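Local coordinates for protein metallocarboxypeptidase (Trypanosoma cruzi, PDB 3DWC) that probably releases single amino acids, other than proline, from the C-terminal end of peptides as a metal-dependent carboxypeptidase of the M32 family, at residues B[26-31]-B[246-251]; B[154-159]-B[165-170]; B[353-358]-B[493-498]. All blocks are in the same frame, centred on the assembly; numbering follows the deposited sequence.

Interaction 1 (B[26-31]-B[246-251]); sequences ADWDSH and DVRITT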
loop_
_atom_site.group_PDB
_atom_site.type_symbol
_atom_site.label_atom_id
_atom_site.label_comp_id
_atom_site.label_asym_id
_atom_site.label_seq_id
_atom_site.Cartn_x
_atom_site.Cartn_y
_atom_site.Cartn_z
ATOM N N ALA B 26 2.395 1.970 4.242
ATOM C CA ALA B 26 1.943 0.858 5.107
ATOM C C ALA B 26 0.808 1.299 6.026
ATOM O O ALA B 26 -0.127 0.550 6.262
ATOM C CB ALA B 26 3.122 0.308 5.938
ATOM N N ASP B 27 0.874 2.533 6.513
ATOM C CA ASP B 27 -0.162 3.041 7.428
ATOM C C ASP B 27 -1.424 3.338 6.634
ATOM O O ASP B 27 -2.488 2.927 7.012
ATOM C CB ASP B 27 0.326 4.255 8.202
ATOM C CG ASP B 27 -0.664 4.692 9.269
ATOM O OD1 ASP B 27 -0.969 3.878 10.177
ATOM O OD2 ASP B 27 -1.192 5.787 9.151
ATOM N N TRP B 28 -1.291 4.018 5.498
ATOM C CA TRP B 28 -2.434 4.268 4.633
ATOM C C TRP B 28 -3.181 2.978 4.277
ATOM O O TRP B 28 -4.420 2.884 4.426
ATOM C CB TRP B 28 -2.004 5.080 3.364
ATOM C CG TRP B 28 -3.111 5.197 2.368
ATOM C CD1 TRP B 28 -4.069 6.149 2.329
ATOM C CD2 TRP B 28 -3.402 4.278 1.294
ATOM N NE1 TRP B 28 -4.968 5.881 1.307
ATOM C CE2 TRP B 28 -4.586 4.722 0.672
ATOM C CE3 TRP B 28 -2.836 3.071 0.873
ATOM C CZ2 TRP B 28 -5.159 4.055 -0.425
ATOM C CZ3 TRP B 28 -3.433 2.382 -0.209
ATOM C CH2 TRP B 28 -4.587 2.881 -0.839
ATOM N N ASP B 29 -2.426 1.944 3.887
ATOM C CA ASP B 29 -2.991 0.707 3.412
ATOM C C ASP B 29 -3.666 -0.046 4.529
ATOM O O ASP B 29 -4.700 -0.723 4.294
ATOM C CB ASP B 29 -1.854 -0.107 2.751
ATOM C CG ASP B 29 -2.303 -1.409 2.210
ATOM O OD1 ASP B 29 -2.561 -1.493 1.003
ATOM O OD2 ASP B 29 -2.451 -2.367 2.984
ATOM N N SER B 30 -3.100 0.012 5.741
ATOM C CA SER B 30 -3.691 -0.715 6.870
ATOM C C SER B 30 -5.120 -0.222 7.145
ATOM O O SER B 30 -5.927 -0.961 7.649
ATOM C CB SER B 30 -2.841 -0.606 8.154
ATOM O OG SER B 30 -2.821 0.753 8.547
ATOM N N HIS B 31 -5.412 1.015 6.774
ATOM C CA HIS B 31 -6.727 1.635 7.014
ATOM C C HIS B 31 -7.693 1.568 5.847
ATOM O O HIS B 31 -8.871 1.873 6.048
ATOM C CB HIS B 31 -6.558 3.119 7.390
ATOM C CG HIS B 31 -5.887 3.311 8.698
ATOM N ND1 HIS B 31 -4.601 3.781 8.810
ATOM C CD2 HIS B 31 -6.293 3.014 9.961
ATOM C CE1 HIS B 31 -4.247 3.792 10.085
ATOM N NE2 HIS B 31 -5.246 3.306 10.802
ATOM N N ASP B 246 2.180 11.863 -3.343
ATOM C CA ASP B 246 1.174 10.859 -3.543
ATOM C C ASP B 246 0.270 10.954 -2.332
ATOM O O ASP B 246 0.338 10.127 -1.437
ATOM C CB ASP B 246 1.885 9.482 -3.684
ATOM C CG ASP B 246 0.931 8.347 -4.015
ATOM O OD1 ASP B 246 -0.313 8.532 -3.840
ATOM O OD2 ASP B 246 1.442 7.243 -4.415
ATOM N N VAL B 247 -0.578 11.998 -2.301
ATOM C CA VAL B 247 -1.347 12.339 -1.103
ATOM C C VAL B 247 -2.702 11.649 -1.207
ATOM O O VAL B 247 -3.389 11.810 -2.190
ATOM C CB VAL B 247 -1.549 13.872 -0.957
ATOM C CG1 VAL B 247 -2.502 14.191 0.324
ATOM C CG2 VAL B 247 -0.252 14.539 -0.866
ATOM N N ARG B 248 -3.047 10.861 -0.209
ATOM C CA ARG B 248 -4.172 9.971 -0.242
ATOM C C ARG B 248 -5.080 10.302 0.962
ATOM O O ARG B 248 -4.687 10.128 2.118
ATOM C CB ARG B 248 -3.711 8.495 -0.191
ATOM C CG ARG B 248 -2.779 8.153 -1.347
ATOM C CD ARG B 248 -2.542 6.672 -1.500
ATOM N NE ARG B 248 -1.600 6.424 -2.589
ATOM C CZ ARG B 248 -1.207 5.212 -2.938
ATOM N NH1 ARG B 248 -1.676 4.172 -2.293
ATOM N NH2 ARG B 248 -0.282 5.046 -3.865
ATOM N N ILE B 249 -6.289 10.759 0.637
ATOM C CA ILE B 249 -7.292 11.122 1.590
ATOM C C ILE B 249 -8.433 10.106 1.553
ATOM O O ILE B 249 -8.649 9.433 0.570
ATOM C CB ILE B 249 -7.809 12.547 1.345
ATOM C CG1 ILE B 249 -8.666 12.671 0.095
ATOM C CG2 ILE B 249 -6.670 13.541 1.220
ATOM C CD1 ILE B 249 -9.437 13.978 0.139
ATOM N N THR B 250 -9.161 9.998 2.653
ATOM C CA THR B 250 -10.296 9.102 2.700
ATOM C C THR B 250 -11.523 9.788 3.314
ATOM O O THR B 250 -11.446 10.910 3.860
ATOM C CB THR B 250 -9.986 7.899 3.549
ATOM O OG1 THR B 250 -9.792 8.342 4.877
ATOM C CG2 THR B 250 -8.738 7.187 3.051
ATOM N N THR B 251 -12.641 9.072 3.226
ATOM C CA THR B 251 -13.901 9.494 3.769
ATOM C C THR B 251 -14.754 8.253 3.943
ATOM O O THR B 251 -14.338 7.127 3.716
ATOM C CB THR B 251 -14.626 10.500 2.839
ATOM O OG1 THR B 251 -15.736 11.076 3.530
ATOM C CG2 THR B 251 -15.152 9.790 1.554
HETATM O O HOH W 1 -6.849 7.294 -0.239
#
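The side chain of R248, on strand 246-251, runs across one face of the W28 indole, and almost every close contact between 26-31 and 246-251 belongs to this pair. R248 CB sits 3.3 Å from W28 NE1, at the pyrrole end. Farther out, R248 CD lies over the five-membered ring, 3.7 Å from its centroid, in a CH-pi contact. The guanidinium then passes above the six-membered ring as a cation-pi partner, with R248 CZ 4.5 Å from that centroid and only 10° off the ring normal. Its plane stands upright on the indole, 89° away, so that an edge bearing NH1 meets the ring, R248 NH1 being 3.3 Å from W28 CZ3.

The geometry follows from W28 CG being anti to the backbone N (chi1 172°) and from the extended R248 chain, long enough to span both rings. D246, two residues back on the same side of the strand, fixes the guanidinium side-on. R248 NE reaches D246 OD1 at 2.8 Å, nearly straight, while R248 NH2 binds D246 OD2. A water joins the indole to the strand, accepting from W28 NE1 at 2.8 Å and donating to I249 O.

The remaining nitrogen, NH1, forms a salt bridge with D29 of the second subunit. Tryptophan and arginine suit this buried site because one offers a broad pi face and the other both an aliphatic stem and a charge. With carboxylates from two subunits neutralising it, that charge can probably be kept at the dimer interface at little cost.

Interaction 2 (B[154-159]-B[165-170]); sequences PYEALV and GMTLQR
E156, on helix 154-162, reaches over to the start of helix 168-196 and can be followed atom by atom. Its CB touches a methyl group, L168 CD1, at 3.6 Å. With CG anti to the backbone N (chi1 -172°) and the chain extended beyond it, the side chain leaves its own helix and heads for the turn before the next one. E156 CG passes 3.6 Å from M166 O, and E156 CD comes to 3.5 Å from T167 CA. At the tip the two oxygens part company. E156 OE1 rests against the T167 CG2 methyl at 3.7 Å, whereas E156 OE2 accepts from L168 N at 2.9 Å, a nearly straight bond of 167°. The amide meets that oxygen from above the carboxylate plane, 57° out of it. Glutamate suits the position because its aliphatic stem can lie against the L168 methyl and the M166 carbonyl while its end carries an acceptor for the backbone.

Apolar contacts flank the polar one. L168 CD1 also meets Y155 CD2 at 3.7 Å, the leucine crossing the tyrosine side chain at about a right angle. V159 places CG2 over a face of the Y155 ring and CG1 4.1 Å from M166 CG. The Y155 hydroxyl is bonded to E369 of helix 358-374, a third helix.

T167 occupies the N-cap of helix 168-196: R170 N donates to T167 OG1 at 3.2 Å, threonine offering a short hydroxyl to a first-turn amide. E156 serves the L168 amide of that turn, its negative charge probably also favoured by the helix dipole there. Two consecutive helices, 154-162 and 168-196, are thus joined by a short connection, the second opening on a threonine N-cap, in a largely helical fold.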
loop_
_atom_site.group_PDB
_atom_site.type_symbol
_atom_site.label_atom_id
_atom_site.label_comp_id
_atom_site.label_asym_id
_atom_site.label_seq_id
_atom_site.Cartn_x
_atom_site.Cartn_y
_atom_site.Cartn_z
ATOM N N PRO B 154 6.980 21.623 31.653
ATOM C CA PRO B 154 6.716 20.317 31.012
ATOM C C PRO B 154 5.635 20.297 29.922
ATOM O O PRO B 154 5.858 19.708 28.865
ATOM C CB PRO B 154 6.296 19.420 32.181
ATOM C CG PRO B 154 6.467 20.269 33.456
ATOM C CD PRO B 154 7.249 21.472 33.096
ATOM N N TYR B 155 4.485 20.924 30.185
ATOM C CA TYR B 155 3.385 20.997 29.217
ATOM C C TYR B 155 3.808 21.777 27.974
ATOM O O TYR B 155 3.484 21.399 26.871
ATOM C CB TYR B 155 2.127 21.635 29.835
ATOM C CG TYR B 155 0.865 21.504 28.989
ATOM C CD1 TYR B 155 0.514 20.301 28.389
ATOM C CD2 TYR B 155 0.027 22.580 28.799
ATOM C CE1 TYR B 155 -0.641 20.182 27.618
ATOM C CE2 TYR B 155 -1.131 22.475 28.019
ATOM C CZ TYR B 155 -1.461 21.284 27.437
ATOM O OH TYR B 155 -2.600 21.204 26.658
ATOM N N GLU B 156 4.537 22.862 28.154
ATOM C CA GLU B 156 5.112 23.570 27.028
ATOM C C GLU B 156 6.013 22.665 26.170
ATOM O O GLU B 156 5.958 22.707 24.943
ATOM C CB GLU B 156 5.885 24.804 27.483
ATOM C CG GLU B 156 6.319 25.648 26.314
ATOM C CD GLU B 156 6.883 26.983 26.713
ATOM O OE1 GLU B 156 7.896 27.382 26.094
ATOM O OE2 GLU B 156 6.291 27.645 27.597
ATOM N N ALA B 157 6.846 21.857 26.818
ATOM C CA ALA B 157 7.711 20.896 26.105
ATOM C C ALA B 157 6.863 19.927 25.289
ATOM O O ALA B 157 7.256 19.515 24.181
ATOM C CB ALA B 157 8.638 20.150 27.100
ATOM N N LEU B 158 5.673 19.597 25.793
ATOM C CA LEU B 158 4.781 18.679 25.102
ATOM C C LEU B 158 4.024 19.367 23.946
ATOM O O LEU B 158 3.938 18.828 22.842
ATOM C CB LEU B 158 3.824 17.998 26.076
ATOM C CG LEU B 158 4.445 16.947 27.034
ATOM C CD1 LEU B 158 3.478 16.636 28.171
ATOM C CD2 LEU B 158 4.828 15.654 26.311
ATOM N N VAL B 159 3.494 20.558 24.192
ATOM C CA VAL B 159 2.796 21.296 23.135
ATOM C C VAL B 159 3.749 21.558 21.956
ATOM O O VAL B 159 3.347 21.505 20.797
ATOM C CB VAL B 159 2.190 22.606 23.662
ATOM C CG1 VAL B 159 1.670 23.471 22.500
ATOM C CG2 VAL B 159 1.056 22.285 24.692
ATOM N N GLY B 165 7.629 26.063 19.084
ATOM C CA GLY B 165 7.871 27.432 19.499
ATOM C C GLY B 165 6.711 28.097 20.212
ATOM O O GLY B 165 6.835 29.239 20.625
ATOM N N MET B 166 5.596 27.381 20.371
ATOM C CA MET B 166 4.446 27.904 21.117
ATOM C C MET B 166 4.730 27.805 22.619
ATOM O O MET B 166 5.076 26.722 23.122
ATOM C CB MET B 166 3.178 27.116 20.809
ATOM C CG MET B 166 1.975 27.503 21.675
ATOM S SD MET B 166 1.489 29.237 21.501
ATOM C CE MET B 166 0.800 29.132 19.859
ATOM N N THR B 167 4.591 28.933 23.318
ATOM C CA THR B 167 4.814 28.965 24.764
ATOM C C THR B 167 3.491 28.866 25.522
ATOM O O THR B 167 2.433 29.239 24.988
ATOM C CB THR B 167 5.489 30.250 25.172
ATOM O OG1 THR B 167 4.598 31.339 24.938
ATOM C CG2 THR B 167 6.768 30.464 24.381
ATOM N N LEU B 168 3.558 28.364 26.767
ATOM C CA LEU B 168 2.375 28.344 27.652
ATOM C C LEU B 168 1.836 29.737 27.997
ATOM O O LEU B 168 0.646 29.914 28.243
ATOM C CB LEU B 168 2.663 27.621 28.960
ATOM C CG LEU B 168 2.027 26.244 29.094
ATOM C CD1 LEU B 168 2.336 25.334 27.888
ATOM C CD2 LEU B 168 2.509 25.613 30.401
ATOM N N GLN B 169 2.718 30.714 28.059
ATOM C CA GLN B 169 2.287 32.073 28.312
ATOM C C GLN B 169 1.348 32.540 27.205
ATOM O O GLN B 169 0.262 33.086 27.490
ATOM C CB GLN B 169 3.481 32.997 28.396
ATOM C CG GLN B 169 3.107 34.474 28.446
ATOM C CD GLN B 169 4.314 35.339 28.718
ATOM O OE1 GLN B 169 4.909 35.278 29.801
ATOM N NE2 GLN B 169 4.700 36.151 27.718
ATOM N N ARG B 170 1.771 32.344 25.948
ATOM C CA ARG B 170 0.963 32.740 24.789
ATOM C C ARG B 170 -0.304 31.912 24.690
ATOM O O ARG B 170 -1.382 32.464 24.471
ATOM C CB ARG B 170 1.778 32.667 23.490
ATOM C CG ARG B 170 1.100 33.287 22.264
ATOM C CD ARG B 170 0.796 34.786 22.436
ATOM N NE ARG B 170 -0.159 35.216 21.418
ATOM C CZ ARG B 170 -1.171 36.058 21.603
ATOM N NH1 ARG B 170 -1.969 36.323 20.579
ATOM N NH2 ARG B 170 -1.413 36.628 22.777
#

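Interaction 3 (B[353-358]-B[493-498]); sequences ADELCY and RRHLER. With SO4 (sulfate ion), chain V.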
loop_
_atom_site.group_PDB
_atom_site.type_symbol
_atom_site.label_atom_id
_atom_site.label_comp_id
_atom_site.label_asym_id
_atom_site.label_seq_id
_atom_site.Cartn_x
_atom_site.Cartn_y
_atom_site.Cartn_z
ATOM N N ALA B 353 -19.219 18.634 16.897
ATOM C CA ALA B 353 -19.561 19.998 17.293
ATOM C C ALA B 353 -19.562 20.933 16.098
ATOM O O ALA B 353 -18.740 20.804 15.245
ATOM C CB ALA B 353 -18.581 20.494 18.379
ATOM N N ASP B 354 -20.466 21.903 16.082
ATOM C CA ASP B 354 -20.527 22.852 14.985
ATOM C C ASP B 354 -19.406 23.905 15.106
ATOM O O ASP B 354 -18.645 23.894 16.063
ATOM C CB ASP B 354 -21.928 23.478 14.921
ATOM C CG ASP B 354 -22.321 24.233 16.209
ATOM O OD1 ASP B 354 -23.379 23.890 16.752
ATOM O OD2 ASP B 354 -21.603 25.179 16.659
ATOM N N GLU B 355 -19.297 24.817 14.143
ATOM C CA GLU B 355 -18.140 25.690 14.063
ATOM C C GLU B 355 -18.012 26.550 15.327
ATOM O O GLU B 355 -16.908 26.887 15.769
ATOM C CB GLU B 355 -18.233 26.565 12.785
ATOM C CG GLU B 355 -17.063 27.501 12.581
ATOM C CD GLU B 355 -17.222 28.351 11.379
ATOM O OE1 GLU B 355 -18.348 28.449 10.865
ATOM O OE2 GLU B 355 -16.207 28.891 10.911
ATOM N N LEU B 356 -19.134 26.931 15.911
ATOM C CA LEU B 356 -19.126 27.856 17.041
ATOM C C LEU B 356 -18.823 27.175 18.374
ATOM O O LEU B 356 -18.086 27.719 19.201
ATOM C CB LEU B 356 -20.463 28.630 17.085
ATOM C CG LEU B 356 -20.631 29.824 18.033
ATOM C CD1 LEU B 356 -19.715 31.015 17.736
ATOM C CD2 LEU B 356 -22.075 30.310 18.007
ATOM N N CYS B 357 -19.362 25.972 18.571
ATOM C CA CYS B 357 -19.242 25.250 19.843
ATOM C C CYS B 357 -17.925 24.569 19.984
ATOM O O CYS B 357 -17.400 24.409 21.077
ATOM C CB CYS B 357 -20.334 24.193 19.956
ATOM S SG CYS B 357 -21.966 24.913 20.152
ATOM N N TYR B 358 -17.409 24.122 18.859
ATOM C CA TYR B 358 -16.167 23.374 18.796
ATOM C C TYR B 358 -15.000 23.943 19.672
ATOM O O TYR B 358 -14.443 23.217 20.503
ATOM C CB TYR B 358 -15.764 23.194 17.335
ATOM C CG TYR B 358 -14.789 22.078 17.142
ATOM C CD1 TYR B 358 -15.196 20.856 16.622
ATOM C CD2 TYR B 358 -13.475 22.214 17.544
ATOM C CE1 TYR B 358 -14.307 19.824 16.469
ATOM C CE2 TYR B 358 -12.588 21.196 17.380
ATOM C CZ TYR B 358 -13.007 20.011 16.849
ATOM O OH TYR B 358 -12.101 19.012 16.702
ATOM N N ARG B 493 -12.649 35.583 16.464
ATOM C CA ARG B 493 -13.791 36.221 17.117
ATOM C C ARG B 493 -14.695 36.993 16.123
ATOM O O ARG B 493 -15.898 36.845 16.145
ATOM C CB ARG B 493 -13.278 37.190 18.222
ATOM C CG ARG B 493 -14.366 37.901 18.979
ATOM C CD ARG B 493 -13.840 38.916 20.025
ATOM N NE ARG B 493 -14.967 39.458 20.763
ATOM C CZ ARG B 493 -14.919 40.167 21.891
ATOM N NH1 ARG B 493 -13.780 40.506 22.476
ATOM N NH2 ARG B 493 -16.057 40.552 22.432
ATOM N N ARG B 494 -14.102 37.865 15.311
ATOM C CA ARG B 494 -14.858 38.642 14.325
ATOM C C ARG B 494 -15.515 37.776 13.286
ATOM O O ARG B 494 -16.618 38.091 12.859
ATOM C CB ARG B 494 -13.960 39.621 13.562
ATOM C CG ARG B 494 -14.056 40.988 14.011
ATOM C CD ARG B 494 -12.929 41.373 14.753
ATOM N NE ARG B 494 -11.718 41.484 13.941
ATOM C CZ ARG B 494 -10.673 42.213 14.308
ATOM N NH1 ARG B 494 -10.734 42.926 15.425
ATOM N NH2 ARG B 494 -9.578 42.252 13.550
ATOM N N HIS B 495 -14.829 36.727 12.847
ATOM C CA HIS B 495 -15.424 35.690 11.942
ATOM C C HIS B 495 -16.664 35.032 12.557
ATOM O O HIS B 495 -17.719 34.937 11.919
ATOM C CB HIS B 495 -14.412 34.581 11.646
ATOM C CG HIS B 495 -15.023 33.353 11.014
ATOM N ND1 HIS B 495 -15.501 33.355 9.720
ATOM C CD2 HIS B 495 -15.201 32.090 11.477
ATOM C CE1 HIS B 495 -15.992 32.172 9.428
ATOM N NE2 HIS B 495 -15.832 31.377 10.481
ATOM N N LEU B 496 -16.527 34.553 13.798
ATOM C CA LEU B 496 -17.665 33.916 14.475
ATOM C C LEU B 496 -18.842 34.856 14.745
ATOM O O LEU B 496 -19.974 34.482 14.542
ATOM C CB LEU B 496 -17.215 33.165 15.764
ATOM C CG LEU B 496 -16.259 31.956 15.586
ATOM C CD1 LEU B 496 -15.730 31.490 16.901
ATOM C CD2 LEU B 496 -16.875 30.757 14.778
ATOM N N GLU B 497 -18.575 36.066 15.224
ATOM C CA GLU B 497 -19.586 37.126 15.407
ATOM C C GLU B 497 -20.348 37.494 14.137
ATOM O O GLU B 497 -21.593 37.544 14.134
ATOM C CB GLU B 497 -18.920 38.410 15.955
ATOM C CG GLU B 497 -18.470 38.290 17.395
ATOM C CD GLU B 497 -17.677 39.521 17.869
ATOM O OE1 GLU B 497 -17.477 39.632 19.067
ATOM O OE2 GLU B 497 -17.245 40.365 17.059
ATOM N N ARG B 498 -19.598 37.721 13.060
ATOM C CA ARG B 498 -20.169 38.069 11.786
ATOM C C ARG B 498 -21.021 36.987 11.167
ATOM O O ARG B 498 -22.047 37.288 10.560
ATOM C CB ARG B 498 -19.076 38.473 10.776
ATOM C CG ARG B 498 -18.451 39.808 11.138
ATOM C CD ARG B 498 -17.183 40.145 10.347
ATOM N NE ARG B 498 -16.570 41.355 10.903
ATOM C CZ ARG B 498 -15.329 41.781 10.611
ATOM N NH1 ARG B 498 -14.553 41.115 9.784
ATOM N NH2 ARG B 498 -14.860 42.880 11.168
HETATM S S SO4 V . -7.320 43.402 16.415
HETATM O O1 SO4 V . -7.380 44.834 16.100
HETATM O O2 SO4 V . -6.277 43.156 17.422
HETATM O O3 SO4 V . -8.592 43.022 17.033
HETATM O O4 SO4 V . -7.102 42.654 15.160
#
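E355 and H495 join the loop before helix 358-374 to helix 490-501 by a short hydrogen bond, from H495 NE2 to E355 OE2, at 2.6 Å and 163°. The two side chains approach from opposite directions. The carboxylate oxygen lies at the imidazole edge, in the ring plane, but the nitrogen comes from above the carboxylate plane, 42° out of it. Glutamate suits this place because its extended chain, with CG anti to the backbone N (chi1 -179°), carries an acid across to the helix. The second oxygen, E355 OE1, receives R499 and Y500, farther along the same helix, so the buried carboxylate is gripped through both oxygens. The negative charge may favour a protonated imidazole, though R499 on the same carboxylate would weaken that effect.

Apolar contact lies alongside. L496 CB meets L356 CD1 at 3.8 Å, and L496 CD2 rests 3.9 Å from E355 CG, covering the aliphatic part of the acid. Two branched leucines fill this buried seam, which L182 and V189 of helix 168-196 continue on the L356 side.

Further polar bonds lie within each segment. D354 OD2 accepts from C357 N at 3.1 Å, an Asx motif suited to aspartate's short side chain. On the helix, R493 NE forms a salt bridge with E497 OE1 at 3.0 Å, one turn apart. R494 instead binds a sulfate, probably from the crystallisation liquor, with NH2 bonded to O4 at 3.0 Å and NH1 weakly to O3.

The Asx motif shapes the turn into helix 358-374, and the His-carboxylate bond and leucine contact join the last helix of this M32 fold to that turn.

The three contacts are separate and none touches another. Interaction 2 is nested within the chain loop closed by interaction 1, while interaction 3 follows both in sequence. Interaction 1 lies across the chain's centre from the other two, its centre 31 Å from each of theirs. Helix 168-196 begins in interaction 2 and packs on L356 of interaction 3; helix 358-374 starts in interaction 3 and packs on Y155 of interaction 2. The cobalt ion, bound by H267, H271 and E298, is about 11 Å from the T250 side chain of interaction 1, which is about 6 Å from that of E268, the probable proton donor/acceptor. E355 of interaction 3 lies about 13 Å from the cobalt. Interaction 2 lies away from the metal site and the glycine pocket.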